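Local coordinates for Endoglucanase(Endo-1,4-beta-glucanase)protein (Pseudomonas stutzeri, PDB 6R2J) that probably hydrolyses internal beta-1,4-glycosidic bonds of cellulose and binds cellobiose, at residues Ala12-Asn17 / Ala271-Asn276; Phe44-Asp49 / Pro305-Met310. All blocks are in the same frame, centred on the assembly; numbering follows the deposited sequence.

Contact 1 of 2, residues Ala12-Asn17 / Ala271-Asn276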
loop_
_atom_site.group_PDB
_atom_site.type_symbol
_atom_site.label_atom_id
_atom_site.label_comp_id
_atom_site.label_asym_id
_atom_site.label_seq_id
_atom_site.Cartn_x
_atom_site.Cartn_y
_atom_site.Cartn_z
ATOM N N ALA A 12 8.990 2.675 12.410
ATOM C CA ALA A 12 8.427 1.433 11.858
ATOM C C ALA A 12 8.293 1.651 10.356
ATOM O O ALA A 12 7.265 2.119 9.872
ATOM C CB ALA A 12 7.083 1.074 12.478
ATOM N N LEU A 13 9.363 1.320 9.612
ATOM C CA LEU A 13 9.421 1.580 8.183
ATOM C C LEU A 13 8.856 0.426 7.372
ATOM O O LEU A 13 8.171 0.659 6.371
ATOM C CB LEU A 13 10.870 1.798 7.749
ATOM C CG LEU A 13 11.610 3.071 8.154
ATOM C CD1 LEU A 13 13.039 3.006 7.536
ATOM C CD2 LEU A 13 10.901 4.359 7.696
ATOM N N HIS A 14 9.127 -0.814 7.779
ATOM C CA HIS A 14 8.898 -1.982 6.936
ATOM C C HIS A 14 7.767 -2.823 7.489
ATOM O O HIS A 14 7.877 -3.418 8.575
ATOM C CB HIS A 14 10.180 -2.778 6.768
ATOM C CG HIS A 14 11.270 -1.974 6.145
ATOM N ND1 HIS A 14 11.087 -1.284 4.969
ATOM C CD2 HIS A 14 12.516 -1.669 6.571
ATOM C CE1 HIS A 14 12.188 -0.616 4.677
ATOM N NE2 HIS A 14 13.075 -0.850 5.624
ATOM N N GLY A 15 6.675 -2.831 6.736
ATOM C CA GLY A 15 5.449 -3.419 7.188
ATOM C C GLY A 15 4.984 -4.445 6.206
ATOM O O GLY A 15 5.802 -4.967 5.433
ATOM N N VAL A 16 3.669 -4.713 6.229
ATOM C CA VAL A 16 3.078 -5.806 5.479
ATOM C C VAL A 16 1.732 -5.377 4.936
ATOM O O VAL A 16 0.962 -4.700 5.613
ATOM C CB VAL A 16 2.889 -7.065 6.357
ATOM C CG1 VAL A 16 4.246 -7.712 6.741
ATOM C CG2 VAL A 16 2.070 -6.741 7.593
ATOM N N ASN A 17 1.424 -5.828 3.734
ATOM C CA ASN A 17 0.053 -5.779 3.276
ATOM C C ASN A 17 -0.718 -6.950 3.889
ATOM O O ASN A 17 -0.223 -8.081 3.904
ATOM C CB ASN A 17 0.013 -5.894 1.763
ATOM C CG ASN A 17 0.506 -4.656 1.069
ATOM O OD1 ASN A 17 -0.271 -3.727 0.839
ATOM N ND2 ASN A 17 1.776 -4.650 0.673
ATOM N N ALA A 271 17.803 -3.071 2.451
ATOM C CA ALA A 271 18.979 -2.359 2.936
ATOM C C ALA A 271 19.048 -0.970 2.329
ATOM O O ALA A 271 19.276 0.021 3.034
ATOM C CB ALA A 271 20.239 -3.161 2.590
ATOM N N TYR A 272 18.816 -0.884 1.012
ATOM C CA TYR A 272 18.783 0.390 0.303
ATOM C C TYR A 272 17.659 1.281 0.811
ATOM O O TYR A 272 17.834 2.493 0.970
ATOM C CB TYR A 272 18.581 0.108 -1.187
ATOM C CG TYR A 272 18.390 1.328 -2.045
ATOM C CD1 TYR A 272 19.371 2.316 -2.105
ATOM C CD2 TYR A 272 17.243 1.481 -2.831
ATOM C CE1 TYR A 272 19.220 3.435 -2.897
ATOM C CE2 TYR A 272 17.075 2.605 -3.643
ATOM C CZ TYR A 272 18.067 3.578 -3.671
ATOM O OH TYR A 272 17.923 4.684 -4.474
ATOM N N LEU A 273 16.486 0.709 1.048
ATOM C CA LEU A 273 15.393 1.497 1.596
ATOM C C LEU A 273 15.758 2.098 2.944
ATOM O O LEU A 273 15.505 3.279 3.191
ATOM C CB LEU A 273 14.167 0.612 1.694
ATOM C CG LEU A 273 13.679 0.206 0.311
ATOM C CD1 LEU A 273 12.318 -0.452 0.498
ATOM C CD2 LEU A 273 13.584 1.381 -0.638
ATOM N N ASN A 274 16.375 1.305 3.819
ATOM C CA ASN A 274 16.791 1.812 5.119
ATOM C C ASN A 274 17.769 2.961 4.967
ATOM O O ASN A 274 17.666 3.961 5.684
ATOM C CB ASN A 274 17.439 0.712 5.958
ATOM C CG ASN A 274 16.451 -0.008 6.852
ATOM O OD1 ASN A 274 15.291 0.369 6.937
ATOM N ND2 ASN A 274 16.907 -1.048 7.526
ATOM N N ASP A 275 18.727 2.841 4.028
ATOM C CA ASP A 275 19.727 3.895 3.858
ATOM C C ASP A 275 19.077 5.237 3.514
ATOM O O ASP A 275 19.676 6.303 3.737
ATOM C CB ASP A 275 20.693 3.503 2.744
ATOM C CG ASP A 275 21.485 2.275 3.074
ATOM O OD1 ASP A 275 21.654 1.971 4.289
ATOM O OD2 ASP A 275 21.952 1.624 2.102
ATOM N N ASN A 276 17.867 5.195 2.940
ATOM C CA ASN A 276 17.107 6.388 2.583
ATOM C C ASN A 276 15.922 6.660 3.516
ATOM O O ASN A 276 15.206 7.654 3.310
ATOM C CB ASN A 276 16.594 6.277 1.151
ATOM C CG ASN A 276 17.698 6.307 0.155
ATOM O OD1 ASN A 276 18.103 7.382 -0.298
ATOM N ND2 ASN A 276 18.232 5.120 -0.180
#
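Leu13 and Asn274 mark the closest approach of the two backbones, with CA atoms 8.0 Å apart, where the start of strand 14-18 faces residues 271-276 of helix 260-276. In this TIM barrel of glycoside hydrolase family 5, the pairing sets the first strand of the eight-stranded parallel barrel against the helix that leads into the last, 280-285. The imidazole of His14 spans the gap. With chi1 at -60° its CG lies anti to the carbonyl carbon, and the ring reaches the helix edge-on. NE2 donates to Asn274 OD1 over 2.8 Å in a bent bond, the N-H...O angle being 140°; the donor sits well above the amide plane, and the ring and amide planes are 40° apart. The other ring nitrogen, ND1, is hydrogen-bonded to Ser280 OG, which fixes the rotation of the imidazole, while Asn274 ND2 binds the carbonyl of His313. A leucine in place of His14 would probably leave Asn274 OD1 and the Ser280 hydroxyl without their shared partner. Leu13 CB covers one face of the ring, 3.9 Å above its plane. Beside the polar bridge, Leu273 CB meets the imidazole edge, 3.8 Å from His14 CE1.

Contact 2 of 2, residues Phe44-Asp49 / Pro305-Met310; sequences FKYYAD and PQMELM
Tyr46 and Tyr47, neighbours on helix 41-49, both touch Met307 of helix 305-311. Tyr46 comes first. Its CG lies anti to the backbone N (chi1 175°), and from there the ring extends against the oncoming methionine chain until OH stands 3.6 Å from Met307 CG. The hydroxyl thus lies alongside an apolar methylene, but its polar need is met next to the segment, in a hydrogen bond with Asp303 OD1. Further back on the same ring, CE2 is 4.0 Å from Met307 CE. The two helices joined in this way pack outside the parallel strands of the TIM barrel: 41-49 connects its first strand to its second, whereas 305-311 follows the eighth. Tyr47 offers its ring edge to the same methyl group. Met307 CE lies near the plane of this ring, 3.4 Å from Tyr47 CD1 and equally far from CE1. It arrives there because the methionine chain bends at both chi2 and chi3 (51° and 79°). One face of the Tyr47 ring is taken by the other tyrosine, Tyr46 CD2 standing 3.6 Å above its centre, so the neighbouring phenol and the methyl approach it from different sides. At the para end of its ring, Tyr47 OH is hydrogen-bonded to Glu297 OE1, and Tyr47 also packs on Ile18 of strand 14-18.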
loop_
_atom_site.group_PDB
_atom_site.type_symbol
_atom_site.label_atom_id
_atom_site.label_comp_id
_atom_site.label_asym_id
_atom_site.label_seq_id
_atom_site.Cartn_x
_atom_site.Cartn_y
_atom_site.Cartn_z
ATOM N N PHE A 44 -2.968 -9.435 13.596
ATOM C CA PHE A 44 -2.303 -8.233 14.077
ATOM C C PHE A 44 -1.333 -8.555 15.199
ATOM O O PHE A 44 -0.261 -7.946 15.281
ATOM C CB PHE A 44 -3.351 -7.242 14.523
ATOM C CG PHE A 44 -4.245 -6.790 13.403
ATOM C CD1 PHE A 44 -3.908 -5.680 12.636
ATOM C CD2 PHE A 44 -5.425 -7.496 13.080
ATOM C CE1 PHE A 44 -4.733 -5.261 11.624
ATOM C CE2 PHE A 44 -6.255 -7.067 12.034
ATOM C CZ PHE A 44 -5.913 -5.952 11.324
ATOM N N LYS A 45 -1.697 -9.512 16.063
ATOM C CA LYS A 45 -0.826 -9.963 17.144
ATOM C C LYS A 45 0.434 -10.627 16.597
ATOM O O LYS A 45 1.547 -10.356 17.070
ATOM C CB LYS A 45 -1.594 -10.942 18.036
ATOM C CG LYS A 45 -0.858 -11.492 19.283
ATOM C CD LYS A 45 -0.038 -10.457 20.002
ATOM C CE LYS A 45 0.452 -10.966 21.348
ATOM N NZ LYS A 45 0.121 -12.373 21.626
ATOM N N TYR A 46 0.285 -11.520 15.618
ATOM C CA TYR A 46 1.462 -12.146 15.032
ATOM C C TYR A 46 2.440 -11.095 14.509
ATOM O O TYR A 46 3.629 -11.129 14.828
ATOM C CB TYR A 46 1.078 -13.114 13.913
ATOM C CG TYR A 46 2.316 -13.671 13.236
ATOM C CD1 TYR A 46 3.100 -14.611 13.861
ATOM C CD2 TYR A 46 2.716 -13.214 11.985
ATOM C CE1 TYR A 46 4.258 -15.086 13.246
ATOM C CE2 TYR A 46 3.836 -13.673 11.365
ATOM C CZ TYR A 46 4.617 -14.606 11.991
ATOM O OH TYR A 46 5.759 -15.064 11.369
ATOM N N TYR A 47 1.972 -10.163 13.682
ATOM C CA TYR A 47 2.922 -9.240 13.055
ATOM C C TYR A 47 3.492 -8.272 14.073
ATOM O O TYR A 47 4.682 -7.970 14.046
ATOM C CB TYR A 47 2.297 -8.555 11.841
ATOM C CG TYR A 47 2.074 -9.562 10.737
ATOM C CD1 TYR A 47 3.135 -9.997 9.917
ATOM C CD2 TYR A 47 0.832 -10.129 10.555
ATOM C CE1 TYR A 47 2.940 -10.957 8.922
ATOM C CE2 TYR A 47 0.608 -11.073 9.575
ATOM C CZ TYR A 47 1.647 -11.486 8.743
ATOM O OH TYR A 47 1.380 -12.421 7.762
ATOM N N ALA A 48 2.677 -7.823 15.022
ATOM C CA ALA A 48 3.226 -7.067 16.148
ATOM C C ALA A 48 4.309 -7.863 16.866
ATOM O O ALA A 48 5.360 -7.320 17.238
ATOM C CB ALA A 48 2.116 -6.733 17.145
ATOM N N ASP A 49 4.068 -9.157 17.088
ATOM C CA ASP A 49 5.067 -9.960 17.792
ATOM C C ASP A 49 6.388 -10.001 17.029
ATOM O O ASP A 49 7.456 -10.158 17.628
ATOM C CB ASP A 49 4.535 -11.380 18.021
ATOM C CG ASP A 49 3.570 -11.469 19.192
ATOM O OD1 ASP A 49 3.342 -10.454 19.894
ATOM O OD2 ASP A 49 3.029 -12.570 19.408
ATOM N N PRO A 305 9.977 -17.864 5.183
ATOM C CA PRO A 305 11.345 -17.396 4.903
ATOM C C PRO A 305 11.422 -15.894 4.702
ATOM O O PRO A 305 12.457 -15.278 4.969
ATOM C CB PRO A 305 11.747 -18.148 3.621
ATOM C CG PRO A 305 10.675 -19.165 3.351
ATOM C CD PRO A 305 9.446 -18.764 4.137
ATOM N N GLN A 306 10.354 -15.288 4.189
ATOM C CA GLN A 306 10.353 -13.854 3.948
ATOM C C GLN A 306 10.258 -13.072 5.244
ATOM O O GLN A 306 10.800 -11.958 5.333
ATOM C CB GLN A 306 9.199 -13.467 3.020
ATOM C CG GLN A 306 9.186 -14.203 1.674
ATOM C CD GLN A 306 8.318 -15.452 1.697
ATOM O OE1 GLN A 306 8.146 -16.072 2.737
ATOM N NE2 GLN A 306 7.770 -15.828 0.538
ATOM N N MET A 307 9.559 -13.603 6.251
ATOM C CA MET A 307 9.589 -12.962 7.563
ATOM C C MET A 307 10.998 -13.013 8.148
ATOM O O MET A 307 11.521 -12.003 8.629
ATOM C CB MET A 307 8.555 -13.629 8.479
ATOM C CG MET A 307 8.365 -13.010 9.858
ATOM S SD MET A 307 8.079 -11.257 9.893
ATOM C CE MET A 307 6.338 -11.184 9.461
ATOM N N GLU A 308 11.647 -14.170 8.086
ATOM C CA GLU A 308 13.009 -14.278 8.583
ATOM C C GLU A 308 13.957 -13.339 7.844
ATOM O O GLU A 308 14.874 -12.780 8.455
ATOM C CB GLU A 308 13.450 -15.740 8.494
ATOM C CG GLU A 308 12.568 -16.686 9.325
ATOM C CD GLU A 308 13.111 -18.100 9.370
ATOM O OE1 GLU A 308 13.771 -18.506 8.386
ATOM O OE2 GLU A 308 12.869 -18.802 10.383
ATOM N N LEU A 309 13.738 -13.121 6.547
ATOM C CA LEU A 309 14.607 -12.194 5.825
ATOM C C LEU A 309 14.333 -10.747 6.216
ATOM O O LEU A 309 15.252 -9.921 6.204
ATOM C CB LEU A 309 14.466 -12.402 4.316
ATOM C CG LEU A 309 15.436 -11.547 3.516
ATOM C CD1 LEU A 309 16.419 -12.291 2.650
ATOM C CD2 LEU A 309 14.596 -10.601 2.651
ATOM N N MET A 310 13.077 -10.427 6.545
ATOM C CA MET A 310 12.725 -9.060 6.904
ATOM C C MET A 310 13.398 -8.644 8.203
ATOM O O MET A 310 13.769 -7.481 8.368
ATOM C CB MET A 310 11.207 -8.942 7.063
ATOM C CG MET A 310 10.391 -8.783 5.784
ATOM S SD MET A 310 8.656 -8.280 6.232
ATOM C CE MET A 310 9.001 -6.846 7.223
#

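The centres of contacts 1 and 2 lie about 14 Å apart in one TIM barrel, and their segments alternate along the chain: strand 14-18, helix 41-49, helix 260-276, helix 305-311. Each contact therefore brings an early element together with a late one, where the first and eighth strands of the barrel adjoin, so the chain's beginning and end are tied together where the barrel closes. They also meet directly through strand 14-18: Val16 CG1 is 4.1 Å from Tyr47 CD1, and Met310 CE lies 3.9 Å from His14 O. Helices 260-276 and 305-311 touch as well, through Met266 with Leu309 and Met310, linking the late partners of the two contacts.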